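Local structure of putative histidinol-phosphate aminotransferase (3LY1) at residues 273-286 / 290-302. The protein probably acts as a pyridoxal-phosphate-dependent aminotransferase, binding that cofactor and perhaps transferring amino groups as histidinol-phosphate aminotransferases do. Sequence-based numbering, arbitrary orientation. Where two conformers were deposited one is given.
Sequences RQILLKALEDLKLP and SEGNFVFHQLVVP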
ATOM      1  N   ARG A 273      17.095  26.529   3.129  1.00 17.74           N
ATOM      2  CA  ARG A 273      16.375  27.447   2.259  1.00 16.44           C
ATOM      3  C   ARG A 273      17.138  28.765   2.087  1.00 16.44           C
ATOM      4  O   ARG A 273      17.347  29.203   0.958  1.00 16.42           O
ATOM      5  CB  ARG A 273      14.983  27.769   2.805  1.00 16.35           C
ATOM      6  CG  ARG A 273      14.131  28.577   1.824  1.00 17.13           C
ATOM      7  CD  ARG A 273      12.795  29.025   2.416  1.00 19.11           C
ATOM      8  NE  ARG A 273      11.836  27.941   2.681  1.00 17.29           N
ATOM      9  CZ  ARG A 273      11.503  27.493   3.892  1.00 16.58           C
ATOM     10  NH1 ARG A 273      12.062  27.980   4.989  1.00 14.28           N
ATOM     11  NH2 ARG A 273      10.616  26.528   4.012  1.00 16.35           N
ATOM     12  N   GLN A 274      17.542  29.378   3.195  1.00 16.25           N
ATOM     13  CA  GLN A 274      18.240  30.657   3.114  0.50 16.97           C
ATOM     14  C   GLN A 274      19.578  30.562   2.340  1.00 17.19           C
ATOM     15  O   GLN A 274      19.954  31.509   1.649  1.00 17.45           O
ATOM     16  CB  GLN A 274      18.416  31.255   4.513  0.50 17.01           C
ATOM     17  CG  GLN A 274      17.067  31.549   5.209  0.50 16.58           C
ATOM     18  CD  GLN A 274      16.182  32.503   4.411  0.50 14.01           C
ATOM     19  OE1 GLN A 274      16.578  33.628   4.126  0.50 15.26           O
ATOM     20  NE2 GLN A 274      14.990  32.049   4.034  0.50  9.63           N
ATOM     21  N   ILE A 275      20.262  29.430   2.423  1.00 16.88           N
ATOM     22  CA  ILE A 275      21.484  29.252   1.646  1.00 17.45           C
ATOM     23  C   ILE A 275      21.209  29.280   0.147  1.00 17.22           C
ATOM     24  O   ILE A 275      21.921  29.930  -0.608  1.00 17.20           O
ATOM     25  CB  ILE A 275      22.194  27.943   2.003  1.00 18.37           C
ATOM     26  CG1 ILE A 275      22.716  28.048   3.435  1.00 17.47           C
ATOM     27  CG2 ILE A 275      23.381  27.648   1.039  1.00 17.67           C
ATOM     28  CD1 ILE A 275      23.215  26.717   3.998  1.00 19.08           C
ATOM     29  N   LEU A 276      20.174  28.572  -0.281  1.00 16.45           N
ATOM     30  CA  LEU A 276      19.795  28.594  -1.685  1.00 16.65           C
ATOM     31  C   LEU A 276      19.310  29.980  -2.144  1.00 15.96           C
ATOM     32  O   LEU A 276      19.711  30.439  -3.236  1.00 14.87           O
ATOM     33  CB  LEU A 276      18.773  27.505  -1.979  1.00 15.75           C
ATOM     34  CG  LEU A 276      18.290  27.442  -3.436  1.00 15.52           C
ATOM     35  CD1 LEU A 276      19.428  27.217  -4.444  1.00 12.79           C
ATOM     36  CD2 LEU A 276      17.270  26.323  -3.503  1.00 14.79           C
ATOM     37  N   LEU A 277      18.472  30.629  -1.323  1.00 16.15           N
ATOM     38  CA  LEU A 277      17.901  31.951  -1.651  1.00 16.95           C
ATOM     39  C   LEU A 277      19.009  33.013  -1.779  1.00 17.30           C
ATOM     40  O   LEU A 277      18.954  33.833  -2.701  1.00 17.16           O
ATOM     41  CB  LEU A 277      16.824  32.392  -0.640  1.00 17.05           C
ATOM     42  CG  LEU A 277      15.550  31.517  -0.511  1.00 18.18           C
ATOM     43  CD1 LEU A 277      14.419  32.229   0.270  1.00 16.83           C
ATOM     44  CD2 LEU A 277      15.039  31.047  -1.892  1.00 15.80           C
ATOM     45  N   LYS A 278      20.015  32.948  -0.908  1.00 17.56           N
ATOM     46  CA  LYS A 278      21.180  33.842  -0.977  0.50 17.76           C
ATOM     47  C   LYS A 278      21.856  33.711  -2.342  1.00 17.66           C
ATOM     48  O   LYS A 278      22.163  34.707  -2.978  1.00 18.88           O
ATOM     49  CB  LYS A 278      22.186  33.527   0.150  0.50 17.79           C
ATOM     50  CG  LYS A 278      23.292  34.583   0.350  0.50 18.68           C
ATOM     51  CD  LYS A 278      24.295  34.193   1.452  0.50 19.55           C
ATOM     52  CE  LYS A 278      25.657  34.894   1.307  0.50 19.23           C
ATOM     53  NZ  LYS A 278      25.530  36.374   1.285  0.50 17.48           N
ATOM     54  N   ALA A 279      22.084  32.470  -2.799  1.00 17.52           N
ATOM     55  CA  ALA A 279      22.672  32.228  -4.140  1.00 16.87           C
ATOM     56  C   ALA A 279      21.803  32.773  -5.291  1.00 16.32           C
ATOM     57  O   ALA A 279      22.331  33.393  -6.223  1.00 16.17           O
ATOM     58  CB  ALA A 279      23.008  30.729  -4.358  1.00 16.14           C
ATOM     59  N   LEU A 280      20.484  32.571  -5.225  1.00 16.16           N
ATOM     60  CA  LEU A 280      19.558  33.054  -6.261  1.00 15.55           C
ATOM     61  C   LEU A 280      19.536  34.604  -6.372  1.00 16.52           C
ATOM     62  O   LEU A 280      19.546  35.177  -7.482  1.00 15.64           O
ATOM     63  CB  LEU A 280      18.142  32.485  -6.048  1.00 15.44           C
ATOM     64  CG  LEU A 280      18.022  30.963  -6.223  1.00 13.72           C
ATOM     65  CD1 LEU A 280      16.655  30.468  -5.730  1.00 10.85           C
ATOM     66  CD2 LEU A 280      18.239  30.542  -7.714  1.00 10.25           C
ATOM     67  N   GLU A 281      19.483  35.256  -5.215  1.00 16.79           N
ATOM     68  CA  GLU A 281      19.636  36.704  -5.100  1.00 18.41           C
ATOM     69  C   GLU A 281      20.951  37.239  -5.678  1.00 17.56           C
ATOM     70  O   GLU A 281      20.942  38.231  -6.385  1.00 17.19           O
ATOM     71  CB  GLU A 281      19.460  37.129  -3.642  1.00 18.84           C
ATOM     72  CG  GLU A 281      17.996  37.128  -3.304  1.00 23.34           C
ATOM     73  CD  GLU A 281      17.721  37.311  -1.860  1.00 27.74           C
ATOM     74  OE1 GLU A 281      18.678  37.640  -1.108  1.00 32.18           O
ATOM     75  OE2 GLU A 281      16.542  37.119  -1.474  1.00 31.07           O
ATOM     76  N   ASP A 282      22.062  36.562  -5.417  1.00 17.71           N
ATOM     77  CA  ASP A 282      23.349  36.968  -5.991  1.00 17.55           C
ATOM     78  C   ASP A 282      23.310  36.839  -7.525  1.00 17.52           C
ATOM     79  O   ASP A 282      23.870  37.645  -8.233  1.00 17.20           O
ATOM     80  CB  ASP A 282      24.462  36.091  -5.454  1.00 18.01           C
ATOM     81  CG  ASP A 282      24.776  36.355  -3.959  1.00 19.80           C
ATOM     82  OD1 ASP A 282      24.313  37.370  -3.374  1.00 20.24           O
ATOM     83  OD2 ASP A 282      25.491  35.519  -3.373  1.00 20.98           O
ATOM     84  N   LEU A 283      22.657  35.795  -8.015  1.00 16.80           N
ATOM     85  CA  LEU A 283      22.576  35.512  -9.450  1.00 17.36           C
ATOM     86  C   LEU A 283      21.458  36.278 -10.156  1.00 16.96           C
ATOM     87  O   LEU A 283      21.328  36.234 -11.407  1.00 16.60           O
ATOM     88  CB  LEU A 283      22.372  34.004  -9.643  1.00 17.76           C
ATOM     89  CG  LEU A 283      23.547  33.127  -9.214  1.00 17.75           C
ATOM     90  CD1 LEU A 283      23.097  31.659  -9.245  1.00 15.91           C
ATOM     91  CD2 LEU A 283      24.725  33.421 -10.144  1.00 19.31           C
ATOM     92  N   LYS A 284      20.652  36.962  -9.352  1.00 17.43           N
ATOM     93  CA  LYS A 284      19.451  37.669  -9.822  1.00 18.39           C
ATOM     94  C   LYS A 284      18.502  36.756 -10.589  1.00 17.96           C
ATOM     95  O   LYS A 284      17.974  37.129 -11.647  1.00 18.61           O
ATOM     96  CB  LYS A 284      19.839  38.897 -10.669  1.00 18.98           C
ATOM     97  CG  LYS A 284      20.644  39.914  -9.904  1.00 22.18           C
ATOM     98  CD  LYS A 284      20.950  41.149 -10.747  1.00 27.62           C
ATOM     99  CE  LYS A 284      21.835  42.176  -9.985  1.00 30.01           C
ATOM    100  NZ  LYS A 284      22.294  43.336 -10.857  1.00 32.55           N
ATOM    101  N   LEU A 285      18.281  35.550 -10.058  1.00 16.94           N
ATOM    102  CA  LEU A 285      17.302  34.638 -10.633  1.00 17.48           C
ATOM    103  C   LEU A 285      16.021  34.730  -9.778  1.00 17.16           C
ATOM    104  O   LEU A 285      16.074  34.521  -8.582  1.00 16.25           O
ATOM    105  CB  LEU A 285      17.857  33.201 -10.720  1.00 16.50           C
ATOM    106  CG  LEU A 285      18.949  32.973 -11.773  1.00 16.87           C
ATOM    107  CD1 LEU A 285      19.725  31.635 -11.469  1.00 12.80           C
ATOM    108  CD2 LEU A 285      18.385  32.997 -13.222  1.00 15.01           C
ATOM    109  N   PRO A 286      14.874  35.090 -10.395  1.00 16.69           N
ATOM    110  CA  PRO A 286      13.659  35.151  -9.584  1.00 16.81           C
ATOM    111  C   PRO A 286      13.279  33.764  -8.997  1.00 16.88           C
ATOM    112  O   PRO A 286      13.539  32.720  -9.619  1.00 16.77           O
ATOM    113  CB  PRO A 286      12.579  35.620 -10.590  1.00 16.56           C
ATOM    114  CG  PRO A 286      13.356  36.364 -11.672  1.00 17.43           C
ATOM    115  CD  PRO A 286      14.683  35.654 -11.750  1.00 17.34           C
ATOM    116  N   SER A 290       8.942  30.001  -0.660  1.00 19.38           N
ATOM    117  CA  SER A 290       9.091  28.581  -0.391  1.00 19.67           C
ATOM    118  C   SER A 290       8.563  28.351   1.004  1.00 18.92           C
ATOM    119  O   SER A 290       9.079  28.909   1.966  1.00 19.97           O
ATOM    120  CB  SER A 290      10.583  28.194  -0.450  1.00 19.08           C
ATOM    121  OG  SER A 290      10.804  26.877  -0.005  1.00 20.82           O
ATOM    122  N   GLU A 291       7.495  27.577   1.106  1.00 18.49           N
ATOM    123  CA  GLU A 291       6.891  27.248   2.386  1.00 17.18           C
ATOM    124  C   GLU A 291       6.963  25.741   2.688  1.00 16.97           C
ATOM    125  O   GLU A 291       6.526  25.310   3.768  1.00 15.96           O
ATOM    126  CB  GLU A 291       5.434  27.709   2.400  1.00 17.09           C
ATOM    127  CG  GLU A 291       5.293  29.189   2.254  1.00 16.37           C
ATOM    128  CD  GLU A 291       5.925  29.986   3.392  1.00 18.17           C
ATOM    129  OE1 GLU A 291       5.995  29.494   4.534  1.00 19.10           O
ATOM    130  OE2 GLU A 291       6.358  31.130   3.138  1.00 19.43           O
ATOM    131  N   GLY A 292       7.502  24.979   1.729  1.00 15.58           N
ATOM    132  CA  GLY A 292       7.770  23.552   1.853  1.00 16.43           C
ATOM    133  C   GLY A 292       9.279  23.284   1.976  1.00 15.97           C
ATOM    134  O   GLY A 292      10.010  24.117   2.481  1.00 16.19           O
ATOM    135  N   ASN A 293       9.731  22.131   1.486  1.00 15.95           N
ATOM    136  CA  ASN A 293      11.156  21.739   1.527  1.00 15.42           C
ATOM    137  C   ASN A 293      11.786  21.742   0.118  1.00 16.08           C
ATOM    138  O   ASN A 293      12.605  20.883  -0.229  1.00 15.25           O
ATOM    139  CB  ASN A 293      11.334  20.395   2.277  1.00 16.26           C
ATOM    140  CG  ASN A 293      10.656  19.206   1.596  1.00 16.89           C
ATOM    141  OD1 ASN A 293       9.885  19.369   0.662  1.00 16.19           O
ATOM    142  ND2 ASN A 293      10.971  17.990   2.073  1.00 17.18           N
ATOM    143  N   PHE A 294      11.383  22.731  -0.687  1.00 15.26           N
ATOM    144  CA  PHE A 294      11.885  22.904  -2.058  1.00 15.69           C
ATOM    145  C   PHE A 294      11.657  24.344  -2.532  1.00 15.58           C
ATOM    146  O   PHE A 294      10.849  25.059  -1.942  1.00 16.66           O
ATOM    147  CB  PHE A 294      11.184  21.954  -3.033  1.00 14.44           C
ATOM    148  CG  PHE A 294       9.656  22.021  -2.960  1.00 14.27           C
ATOM    149  CD1 PHE A 294       8.966  21.263  -2.027  1.00 15.84           C
ATOM    150  CD2 PHE A 294       8.938  22.823  -3.822  1.00 13.35           C
ATOM    151  CE1 PHE A 294       7.585  21.309  -1.941  1.00 14.37           C
ATOM    152  CE2 PHE A 294       7.546  22.868  -3.773  1.00 13.54           C
ATOM    153  CZ  PHE A 294       6.870  22.122  -2.814  1.00 14.56           C
ATOM    154  N   VAL A 295      12.372  24.765  -3.580  1.00 14.81           N
ATOM    155  CA  VAL A 295      12.258  26.120  -4.093  1.00 13.77           C
ATOM    156  C   VAL A 295      12.056  26.029  -5.596  1.00 14.21           C
ATOM    157  O   VAL A 295      12.704  25.195  -6.297  1.00 13.81           O
ATOM    158  CB  VAL A 295      13.534  26.974  -3.756  1.00 15.34           C
ATOM    159  CG1 VAL A 295      13.516  28.385  -4.495  1.00 13.61           C
ATOM    160  CG2 VAL A 295      13.720  27.135  -2.264  1.00 14.91           C
ATOM    161  N   PHE A 296      11.129  26.838  -6.091  1.00 12.93           N
ATOM    162  CA  PHE A 296      10.859  26.911  -7.506  1.00 13.01           C
ATOM    163  C   PHE A 296      11.498  28.215  -7.958  1.00 13.22           C
ATOM    164  O   PHE A 296      11.183  29.274  -7.433  1.00 14.38           O
ATOM    165  CB  PHE A 296       9.348  26.873  -7.754  1.00 11.23           C
ATOM    166  CG  PHE A 296       8.941  26.379  -9.127  1.00 13.81           C
ATOM    167  CD1 PHE A 296       9.269  25.099  -9.556  1.00 12.43           C
ATOM    168  CD2 PHE A 296       8.124  27.163  -9.934  1.00 12.55           C
ATOM    169  CE1 PHE A 296       8.829  24.617 -10.802  1.00 17.26           C
ATOM    170  CE2 PHE A 296       7.679  26.681 -11.196  1.00 14.20           C
ATOM    171  CZ  PHE A 296       8.032  25.422 -11.613  1.00 14.56           C
ATOM    172  N   HIS A 297      12.465  28.132  -8.861  1.00 14.86           N
ATOM    173  CA  HIS A 297      13.125  29.334  -9.401  1.00 15.14           C
ATOM    174  C   HIS A 297      13.271  29.316 -10.916  1.00 15.80           C
ATOM    175  O   HIS A 297      13.194  28.250 -11.566  1.00 15.32           O
ATOM    176  CB  HIS A 297      14.458  29.606  -8.720  1.00 14.98           C
ATOM    177  CG  HIS A 297      15.596  28.706  -9.126  1.00 15.86           C
ATOM    178  ND1 HIS A 297      16.378  28.952 -10.235  1.00 18.70           N
ATOM    179  CD2 HIS A 297      16.147  27.626  -8.513  1.00 16.80           C
ATOM    180  CE1 HIS A 297      17.355  28.051 -10.297  1.00 20.73           C
ATOM    181  NE2 HIS A 297      17.240  27.233  -9.259  1.00 15.67           N
ATOM    182  N   GLN A 298      13.475  30.522 -11.449  1.00 15.77           N
ATOM    183  CA  GLN A 298      13.538  30.744 -12.872  1.00 16.87           C
ATOM    184  C   GLN A 298      14.933  30.457 -13.396  1.00 16.44           C
ATOM    185  O   GLN A 298      15.911  30.477 -12.643  1.00 16.14           O
ATOM    186  CB  GLN A 298      13.139  32.196 -13.184  1.00 17.50           C
ATOM    187  CG  GLN A 298      12.669  32.410 -14.604  1.00 20.82           C
ATOM    188  CD  GLN A 298      12.261  33.868 -14.875  1.00 25.65           C
ATOM    189  OE1 GLN A 298      11.722  34.535 -14.008  1.00 28.23           O
ATOM    190  NE2 GLN A 298      12.531  34.346 -16.082  1.00 30.43           N
ATOM    191  N   LEU A 299      15.001  30.125 -14.681  1.00 17.29           N
ATOM    192  CA  LEU A 299      16.266  29.935 -15.376  1.00 17.20           C
ATOM    193  C   LEU A 299      16.319  30.818 -16.602  1.00 18.28           C
ATOM    194  O   LEU A 299      15.277  31.088 -17.228  1.00 18.13           O
ATOM    195  CB  LEU A 299      16.444  28.487 -15.804  1.00 17.14           C
ATOM    196  CG  LEU A 299      16.632  27.488 -14.673  1.00 16.07           C
ATOM    197  CD1 LEU A 299      16.532  26.028 -15.171  1.00 16.15           C
ATOM    198  CD2 LEU A 299      17.985  27.772 -13.957  1.00 15.34           C
ATOM    199  N   VAL A 300      17.529  31.248 -16.956  1.00 18.79           N
ATOM    200  CA  VAL A 300      17.768  31.936 -18.218  1.00 19.93           C
ATOM    201  C   VAL A 300      18.392  30.995 -19.276  1.00 20.17           C
ATOM    202  O   VAL A 300      18.349  31.301 -20.469  1.00 22.56           O
ATOM    203  CB  VAL A 300      18.548  33.277 -18.012  1.00 20.37           C
ATOM    204  CG1 VAL A 300      17.672  34.251 -17.196  1.00 22.42           C
ATOM    205  CG2 VAL A 300      19.840  33.080 -17.308  1.00 21.59           C
ATOM    206  N   VAL A 301      18.946  29.862 -18.852  1.00 19.35           N
ATOM    207  CA  VAL A 301      19.418  28.818 -19.772  1.00 18.79           C
ATOM    208  C   VAL A 301      18.339  27.737 -19.904  1.00 18.82           C
ATOM    209  O   VAL A 301      17.436  27.667 -19.065  1.00 18.90           O
ATOM    210  CB  VAL A 301      20.717  28.183 -19.262  1.00 18.29           C
ATOM    211  CG1 VAL A 301      21.752  29.263 -19.032  1.00 16.51           C
ATOM    212  CG2 VAL A 301      20.461  27.380 -17.975  1.00 17.13           C
ATOM    213  N   PRO A 302      18.408  26.907 -20.967  1.00 19.78           N
ATOM    214  CA  PRO A 302      17.439  25.810 -21.064  1.00 20.09           C
ATOM    215  C   PRO A 302      17.466  24.860 -19.847  1.00 19.50           C
ATOM    216  O   PRO A 302      18.546  24.451 -19.362  1.00 19.86           O
ATOM    217  CB  PRO A 302      17.834  25.089 -22.374  1.00 20.34           C
ATOM    218  CG  PRO A 302      18.504  26.188 -23.228  1.00 20.88           C
ATOM    219  CD  PRO A 302      19.247  27.019 -22.182  1.00 20.35           C
TER
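Arg273 grips the loop around Ser290 and Gly292 where helix 259-283 packs on strand 294-298, part of the small C-terminal domain of a fold-type I aminotransferase; the segment axes run nearly parallel. From CB, the Arg273 chain starts with CG anti to the backbone N, where CG comes nearest to Ser290 OG, with Val295 CG2 a little farther. CD then lies 3.7 Å from Ser290 CB, and a bend at chi3 turns the guanidinium along the loop. NE donates to Ser290 OG at 3.1 Å, almost straight at 166° and in the guanidinium plane. Ser290 O lies over one guanidinium face, 3.4 Å from CZ, without a hydrogen bond from NE or NH2. NH2 reaches Gly292 O at 2.9 Å, a more bent bond at 133°, while NH1 pairs with Asp270. Ser290 OG in turn donates a hydrogen bond to Phe294 O, tying the arginine to the start of the strand. Gly292 itself sits beside Tyr182, which binds pyridoxal phosphate.

Farther along, Val295 is met tip to tip by Leu276 and Leu280, with Leu276 CD2 3.8 Å from Val295 CB. Helix 335-350 packs on both leucines through Met345. Beyond the helix's Schellman end, Gln298 N bonds Pro286 O at 2.9 Å. Leu280 CD2 makes a CH-pi contact 3.5 Å from the His297 ring centroid, 8° off its normal.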